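PDB 4DU5: PfkB from Polaromonas sp. JS666, which is probably a pfkB-family sugar kinase, transferring phosphate from a nucleotide to a carbohydrate or related substrate that has not been identified. Local coordinates for residues V218-E223 with K247-K252; L211-D216 with R242-K247. One frame throughout, in Å; residues are numbered along the deposited sequence.

Overall arrangement
Interactions 1 and 2 are consecutive parts of one seam, their centres about 11 Å apart, and they share Lys247. Interaction 2 joins the two loops that lead into neighbouring parallel strands, 217-218 and 248-252; interaction 1 is the pairing of those strands and its continuation to the start of helix 222-229. The two contacts meet at Asp216, whose O lies 3.1 Å from Leu248 N, probably a hydrogen bond, while Val218 CG2 packs 3.8 Å from Ala246 CB. Interaction 1 ends at the C-terminal ends of the parallel strands, where ribokinase-like enzymes usually bind their ligands; interaction 2 lies at the other end of the strands, probably away from the active site.

Interaction 1. Residues V218-E223 with K247-K252; sequences VLPGME and KLVVVK
Val218 straddles Val249 in a parallel bridge: Val218 N donates to Leu248 O (3.0 Å), and Val250 N returns a bond to Val218 O (3.1 Å). Pro220 has no N-H for Val250 O, so the pairing skips a step and resumes where Lys252 N meets Pro220 O (2.7 Å) and Met222 N meets Lys252 O (3.2 Å). The proline ring instead packs across the two valines at about a right angle, its CD 3.7 Å from Val249 CG1 and its CG 4.1 Å from Val251 CG2. Beyond them, Val237 of helix 234-243 backs Pro220 and Val251. On the other face Leu219 lies alongside Val250, CD1 to CB 3.9 Å, where Leu219 meets Ala288 and Val250 meets Phe287 of helix 283-296. Lys252 turns its CG beside its own backbone N (chi1 -41°), and the extended chain runs back over the carbonyls of Pro220 and Leu219, leaving NZ 3.2 Å from Leu219 O and in a long, weak ion pair with Asp190. Cut back to an alanine, the residue would probably leave Asp190 without that distant counter-charge and uncover the two carbonyls. Main-chain bonds thus hold the seam between two apolar layers, and its last bond fixes the first turn of helix 222-229, with Gly221 at its N-cap position, at the C-terminal end of strand 248-252.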
ATOM      1  N   VAL A 218       3.297 -27.670  21.815  1.00 28.37           N
ATOM      2  CA  VAL A 218       3.164 -26.248  22.052  1.00 28.18           C
ATOM      3  C   VAL A 218       4.547 -25.641  22.198  1.00 28.14           C
ATOM      4  O   VAL A 218       5.376 -26.177  22.918  1.00 29.13           O
ATOM      5  CB  VAL A 218       2.228 -26.000  23.238  1.00 27.88           C
ATOM      6  CG1 VAL A 218       1.914 -24.512  23.404  1.00 28.52           C
ATOM      7  CG2 VAL A 218       0.926 -26.758  22.985  1.00 27.16           C
ATOM      8  N   LEU A 219       4.799 -24.545  21.491  1.00 27.89           N
ATOM      9  CA  LEU A 219       6.135 -23.956  21.398  1.00 27.63           C
ATOM     10  C   LEU A 219       6.299 -22.548  21.983  1.00 28.03           C
ATOM     11  O   LEU A 219       6.707 -21.638  21.281  1.00 28.19           O
ATOM     12  CB  LEU A 219       6.551 -23.926  19.935  1.00 26.74           C
ATOM     13  CG  LEU A 219       7.358 -25.061  19.356  1.00 25.25           C
ATOM     14  CD1 LEU A 219       7.223 -26.373  20.086  1.00 24.49           C
ATOM     15  CD2 LEU A 219       6.870 -25.194  17.973  1.00 26.06           C
ATOM     16  N   PRO A 220       6.001 -22.360  23.267  1.00 28.94           N
ATOM     17  CA  PRO A 220       6.041 -20.988  23.799  1.00 30.07           C
ATOM     18  C   PRO A 220       7.401 -20.465  24.197  1.00 31.53           C
ATOM     19  O   PRO A 220       8.303 -21.228  24.556  1.00 31.71           O
ATOM     20  CB  PRO A 220       5.202 -21.083  25.059  1.00 29.93           C
ATOM     21  CG  PRO A 220       5.399 -22.514  25.492  1.00 30.44           C
ATOM     22  CD  PRO A 220       5.441 -23.314  24.231  1.00 28.63           C
ATOM     23  N   GLY A 221       7.523 -19.146  24.139  1.00 33.28           N
ATOM     24  CA  GLY A 221       8.624 -18.417  24.749  1.00 35.43           C
ATOM     25  C   GLY A 221       8.224 -18.102  26.174  1.00 37.26           C
ATOM     26  O   GLY A 221       7.043 -17.883  26.449  1.00 37.00           O
HETATM   27  N   MSE A 222       9.210 -18.130  27.073  1.00 39.46           N
HETATM   28  CA  MSE A 222       9.073 -17.780  28.494  1.00 41.62           C
HETATM   29  C   MSE A 222       8.222 -16.544  28.738  1.00 42.12           C
HETATM   30  O   MSE A 222       7.318 -16.597  29.556  1.00 41.96           O
HETATM   31  CB  MSE A 222      10.453 -17.493  29.089  1.00 42.61           C
HETATM   32  CG  MSE A 222      10.840 -18.283  30.338  1.00 46.69           C
HETATM   33 SE   MSE A 222       9.410 -19.065  31.417  1.00 60.84          SE
HETATM   34  CE  MSE A 222       8.789 -17.437  32.364  1.00 55.26           C
ATOM     35  N   GLU A 223       8.542 -15.439  28.042  1.00 43.17           N
ATOM     36  CA  GLU A 223       7.844 -14.156  28.169  1.00 44.44           C
ATOM     37  C   GLU A 223       6.363 -14.308  27.862  1.00 44.17           C
ATOM     38  O   GLU A 223       5.504 -13.942  28.676  1.00 44.31           O
ATOM     39  CB  GLU A 223       8.421 -13.092  27.221  1.00 45.45           C
ATOM     40  CG  GLU A 223       9.959 -13.073  26.996  1.00 49.63           C
ATOM     41  CD  GLU A 223      10.414 -11.953  26.009  1.00 54.54           C
ATOM     42  OE1 GLU A 223       9.607 -11.506  25.142  1.00 54.23           O
ATOM     43  OE2 GLU A 223      11.588 -11.516  26.110  1.00 56.20           O
ATOM     44  N   LYS A 247       1.057 -33.041  24.136  1.00 34.34           N
ATOM     45  CA  LYS A 247       1.948 -34.172  24.270  1.00 33.23           C
ATOM     46  C   LYS A 247       3.376 -33.709  24.533  1.00 32.02           C
ATOM     47  O   LYS A 247       4.228 -34.476  24.996  1.00 31.39           O
ATOM     48  CB  LYS A 247       1.925 -34.999  22.991  1.00 33.49           C
ATOM     49  CG  LYS A 247       0.701 -35.872  22.808  1.00 36.20           C
ATOM     50  CD  LYS A 247       1.020 -36.988  21.821  1.00 41.11           C
ATOM     51  CE  LYS A 247      -0.187 -37.886  21.573  1.00 44.20           C
ATOM     52  NZ  LYS A 247       0.190 -39.029  20.669  1.00 47.04           N
ATOM     53  N   LEU A 248       3.634 -32.453  24.204  1.00 30.70           N
ATOM     54  CA  LEU A 248       4.966 -31.906  24.241  1.00 29.50           C
ATOM     55  C   LEU A 248       4.833 -30.419  24.424  1.00 29.35           C
ATOM     56  O   LEU A 248       4.041 -29.778  23.740  1.00 29.52           O
ATOM     57  CB  LEU A 248       5.691 -32.188  22.915  1.00 29.31           C
ATOM     58  CG  LEU A 248       7.168 -31.807  22.755  1.00 27.49           C
ATOM     59  CD1 LEU A 248       8.022 -32.706  23.638  1.00 28.20           C
ATOM     60  CD2 LEU A 248       7.594 -31.926  21.331  1.00 23.70           C
ATOM     61  N   VAL A 249       5.580 -29.874  25.373  1.00 28.78           N
ATOM     62  CA  VAL A 249       5.829 -28.449  25.395  1.00 28.17           C
ATOM     63  C   VAL A 249       7.336 -28.222  25.361  1.00 28.19           C
ATOM     64  O   VAL A 249       8.097 -28.874  26.088  1.00 28.28           O
ATOM     65  CB  VAL A 249       5.235 -27.781  26.621  1.00 28.17           C
ATOM     66  CG1 VAL A 249       5.346 -26.259  26.485  1.00 27.35           C
ATOM     67  CG2 VAL A 249       3.776 -28.210  26.806  1.00 27.88           C
ATOM     68  N   VAL A 250       7.753 -27.315  24.485  1.00 27.60           N
ATOM     69  CA  VAL A 250       9.124 -26.876  24.408  1.00 26.62           C
ATOM     70  C   VAL A 250       9.048 -25.390  24.647  1.00 27.15           C
ATOM     71  O   VAL A 250       8.518 -24.657  23.798  1.00 26.98           O
ATOM     72  CB  VAL A 250       9.719 -27.076  23.020  1.00 26.07           C
ATOM     73  CG1 VAL A 250      11.174 -26.728  23.048  1.00 25.67           C
ATOM     74  CG2 VAL A 250       9.532 -28.503  22.543  1.00 25.54           C
ATOM     75  N   VAL A 251       9.578 -24.951  25.795  1.00 27.28           N
ATOM     76  CA  VAL A 251       9.569 -23.536  26.188  1.00 27.30           C
ATOM     77  C   VAL A 251      10.910 -22.936  25.807  1.00 28.35           C
ATOM     78  O   VAL A 251      11.929 -23.451  26.218  1.00 28.77           O
ATOM     79  CB  VAL A 251       9.360 -23.378  27.714  1.00 26.69           C
ATOM     80  CG1 VAL A 251       9.382 -21.927  28.105  1.00 26.42           C
ATOM     81  CG2 VAL A 251       8.067 -24.056  28.175  1.00 24.22           C
ATOM     82  N   LYS A 252      10.919 -21.870  25.008  1.00 29.48           N
ATOM     83  CA  LYS A 252      12.181 -21.310  24.503  1.00 30.56           C
ATOM     84  C   LYS A 252      12.701 -20.344  25.520  1.00 32.20           C
ATOM     85  O   LYS A 252      11.913 -19.549  26.075  1.00 32.22           O
ATOM     86  CB  LYS A 252      11.990 -20.545  23.192  1.00 30.22           C
ATOM     87  CG  LYS A 252      11.049 -21.168  22.179  1.00 29.59           C
ATOM     88  CD  LYS A 252      10.498 -20.068  21.296  1.00 29.51           C
ATOM     89  CE  LYS A 252       9.347 -20.565  20.468  1.00 29.33           C
ATOM     90  NZ  LYS A 252       8.570 -19.422  19.998  1.00 28.95           N
TER

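Interaction 2. Residues L211-D216 with R242-K247; sequences LATRAD and RQLGAK
Leu244 swings its CG beside its own backbone N and anti to its carbonyl carbon (chi1 -79°), and this carries CD1 across to Ala212 CB, 4.2 Å away. Here the C-terminal parts of two helices come near each other, and the apolar touch is slight. Gly245 then turns the chain with a positive phi of 98° in a Schellman motif closing helix 234-243, while a type I turn from Ala212 to Ala215 bends the 211-216 segment. The two come together at Asp216 and Lys247: Lys247 N donates to Asp216 O (2.7 Å), in the carbonyl plane and on a lone pair, though the bond is bent, 135° at the hydrogen. Ala246 CB packs against the same oxygen at 3.7 Å, and Lys247 CB lies 3.6 Å from it, so the N-H of Lys247 and the CB groups of both residues gather at this oxygen, which probably also accepts from Leu248 N. The rest of the lysine leads away, leaving NZ 5.7 Å from Asp216 OD1, too far for a contact, though a weak attraction is possible. The carboxylate is held instead by Val187 N and by a salt bridge to Arg181, which also bonds to Gly245 O and so ties both segments together. Within the 242-247 segment Arg242 folds back: its NE bonds to Ala246 O (2.8 Å), which lies near the guanidinium plane, and NH1 pairs with Asp261. Around this, Ala215 packs on Val187 and Phe189 of strand 186-190, and Arg214 rests on helix 169-182. The contact therefore ties the C-terminal ends of helices 201-212 and 234-243 together, just where the polypeptide enters the adjacent parallel strands 217-218 and 248-252.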
ATOM      1  N   LEU A 211      -6.866 -22.212  21.679  1.00 32.78           N
ATOM      2  CA  LEU A 211      -6.197 -22.879  20.580  1.00 32.99           C
ATOM      3  C   LEU A 211      -5.214 -23.948  21.116  1.00 33.38           C
ATOM      4  O   LEU A 211      -5.019 -25.003  20.507  1.00 33.06           O
ATOM      5  CB  LEU A 211      -5.484 -21.849  19.699  1.00 32.34           C
ATOM      6  CG  LEU A 211      -6.362 -20.938  18.847  1.00 31.58           C
ATOM      7  CD1 LEU A 211      -5.697 -19.580  18.589  1.00 30.60           C
ATOM      8  CD2 LEU A 211      -6.727 -21.610  17.546  1.00 29.90           C
ATOM      9  N   ALA A 212      -4.619 -23.671  22.274  1.00 34.08           N
ATOM     10  CA  ALA A 212      -3.647 -24.578  22.869  1.00 34.71           C
ATOM     11  C   ALA A 212      -4.291 -25.917  23.127  1.00 35.03           C
ATOM     12  O   ALA A 212      -3.635 -26.943  23.049  1.00 36.03           O
ATOM     13  CB  ALA A 212      -3.079 -23.993  24.149  1.00 34.66           C
ATOM     14  N   THR A 213      -5.583 -25.883  23.435  1.00 35.43           N
ATOM     15  CA  THR A 213      -6.485 -27.055  23.486  1.00 35.24           C
ATOM     16  C   THR A 213      -6.468 -27.987  22.254  1.00 34.51           C
ATOM     17  O   THR A 213      -7.034 -29.060  22.291  1.00 35.25           O
ATOM     18  CB  THR A 213      -7.956 -26.540  23.769  1.00 35.92           C
ATOM     19  OG1 THR A 213      -8.112 -26.216  25.167  1.00 36.56           O
ATOM     20  CG2 THR A 213      -9.055 -27.521  23.307  1.00 36.65           C
ATOM     21  N   ARG A 214      -5.799 -27.620  21.175  1.00 33.80           N
ATOM     22  CA  ARG A 214      -5.948 -28.383  19.934  1.00 33.52           C
ATOM     23  C   ARG A 214      -4.600 -28.818  19.325  1.00 33.39           C
ATOM     24  O   ARG A 214      -4.529 -29.365  18.206  1.00 33.19           O
ATOM     25  CB  ARG A 214      -6.777 -27.573  18.915  1.00 33.22           C
ATOM     26  CG  ARG A 214      -8.247 -27.407  19.263  1.00 34.23           C
ATOM     27  CD  ARG A 214      -8.949 -26.231  18.503  1.00 37.10           C
ATOM     28  NE  ARG A 214     -10.393 -26.188  18.799  1.00 38.94           N
ATOM     29  CZ  ARG A 214     -10.951 -25.424  19.742  1.00 40.95           C
ATOM     30  NH1 ARG A 214     -10.204 -24.592  20.463  1.00 41.85           N
ATOM     31  NH2 ARG A 214     -12.261 -25.477  19.967  1.00 41.67           N
ATOM     32  N   ALA A 215      -3.519 -28.575  20.057  1.00 33.05           N
ATOM     33  CA  ALA A 215      -2.190 -28.931  19.555  1.00 32.13           C
ATOM     34  C   ALA A 215      -1.605 -30.127  20.294  1.00 31.75           C
ATOM     35  O   ALA A 215      -1.874 -30.334  21.475  1.00 31.55           O
ATOM     36  CB  ALA A 215      -1.265 -27.755  19.666  1.00 31.49           C
ATOM     37  N   ASP A 216      -0.784 -30.896  19.588  1.00 31.61           N
ATOM     38  CA  ASP A 216       0.067 -31.903  20.228  1.00 31.47           C
ATOM     39  C   ASP A 216       1.324 -31.261  20.807  1.00 30.15           C
ATOM     40  O   ASP A 216       1.739 -31.607  21.894  1.00 29.84           O
ATOM     41  CB  ASP A 216       0.441 -33.021  19.242  1.00 31.96           C
ATOM     42  CG  ASP A 216      -0.774 -33.574  18.491  1.00 34.64           C
ATOM     43  OD1 ASP A 216      -1.767 -33.908  19.171  1.00 37.49           O
ATOM     44  OD2 ASP A 216      -0.744 -33.670  17.236  1.00 35.18           O
ATOM     45  N   ARG A 242       0.479 -28.898  29.284  1.00 39.90           N
ATOM     46  CA  ARG A 242       0.329 -30.348  29.396  1.00 40.48           C
ATOM     47  C   ARG A 242      -1.060 -30.615  29.908  1.00 41.06           C
ATOM     48  O   ARG A 242      -1.731 -31.534  29.447  1.00 41.46           O
ATOM     49  CB  ARG A 242       1.342 -30.969  30.366  1.00 40.40           C
ATOM     50  CG  ARG A 242       2.806 -30.825  29.977  1.00 38.43           C
ATOM     51  CD  ARG A 242       3.152 -31.518  28.649  1.00 36.69           C
ATOM     52  NE  ARG A 242       2.605 -32.864  28.487  1.00 33.11           N
ATOM     53  CZ  ARG A 242       3.109 -33.960  29.035  1.00 30.19           C
ATOM     54  NH1 ARG A 242       4.175 -33.883  29.819  1.00 30.73           N
ATOM     55  NH2 ARG A 242       2.535 -35.129  28.813  1.00 26.01           N
ATOM     56  N   GLN A 243      -1.494 -29.804  30.865  1.00 41.87           N
ATOM     57  CA  GLN A 243      -2.799 -30.034  31.478  1.00 43.28           C
ATOM     58  C   GLN A 243      -3.940 -29.766  30.518  1.00 42.83           C
ATOM     59  O   GLN A 243      -4.930 -30.493  30.550  1.00 42.56           O
ATOM     60  CB  GLN A 243      -2.962 -29.278  32.803  1.00 43.61           C
ATOM     61  CG  GLN A 243      -2.645 -30.168  33.996  1.00 47.03           C
ATOM     62  CD  GLN A 243      -1.685 -29.511  34.983  1.00 52.98           C
ATOM     63  OE1 GLN A 243      -1.896 -28.366  35.426  1.00 56.22           O
ATOM     64  NE2 GLN A 243      -0.617 -30.236  35.339  1.00 55.07           N
ATOM     65  N   LEU A 244      -3.784 -28.748  29.667  1.00 42.72           N
ATOM     66  CA  LEU A 244      -4.728 -28.494  28.577  1.00 42.69           C
ATOM     67  C   LEU A 244      -4.651 -29.531  27.458  1.00 42.62           C
ATOM     68  O   LEU A 244      -5.372 -29.420  26.465  1.00 43.32           O
ATOM     69  CB  LEU A 244      -4.517 -27.117  27.979  1.00 42.57           C
ATOM     70  CG  LEU A 244      -5.081 -25.908  28.730  1.00 44.23           C
ATOM     71  CD1 LEU A 244      -4.828 -24.657  27.870  1.00 44.26           C
ATOM     72  CD2 LEU A 244      -6.577 -26.045  29.077  1.00 43.64           C
ATOM     73  N   GLY A 245      -3.765 -30.516  27.605  1.00 42.01           N
ATOM     74  CA  GLY A 245      -3.715 -31.671  26.711  1.00 40.99           C
ATOM     75  C   GLY A 245      -2.688 -31.628  25.592  1.00 40.42           C
ATOM     76  O   GLY A 245      -2.995 -31.985  24.449  1.00 41.61           O
ATOM     77  N   ALA A 246      -1.467 -31.203  25.891  1.00 38.82           N
ATOM     78  CA  ALA A 246      -0.397 -31.267  24.888  1.00 37.23           C
ATOM     79  C   ALA A 246       0.528 -32.429  25.180  1.00 35.87           C
ATOM     80  O   ALA A 246       0.776 -32.744  26.323  1.00 36.20           O
ATOM     81  CB  ALA A 246       0.394 -29.978  24.874  1.00 37.43           C
ATOM     82  N   LYS A 247       1.057 -33.041  24.136  1.00 34.34           N
ATOM     83  CA  LYS A 247       1.948 -34.172  24.270  1.00 33.23           C
ATOM     84  C   LYS A 247       3.376 -33.709  24.533  1.00 32.02           C
ATOM     85  O   LYS A 247       4.228 -34.476  24.996  1.00 31.39           O
ATOM     86  CB  LYS A 247       1.925 -34.999  22.991  1.00 33.49           C
ATOM     87  CG  LYS A 247       0.701 -35.872  22.808  1.00 36.20           C
ATOM     88  CD  LYS A 247       1.020 -36.988  21.821  1.00 41.11           C
ATOM     89  CE  LYS A 247      -0.187 -37.886  21.573  1.00 44.20           C
ATOM     90  NZ  LYS A 247       0.190 -39.029  20.669  1.00 47.04           N
TER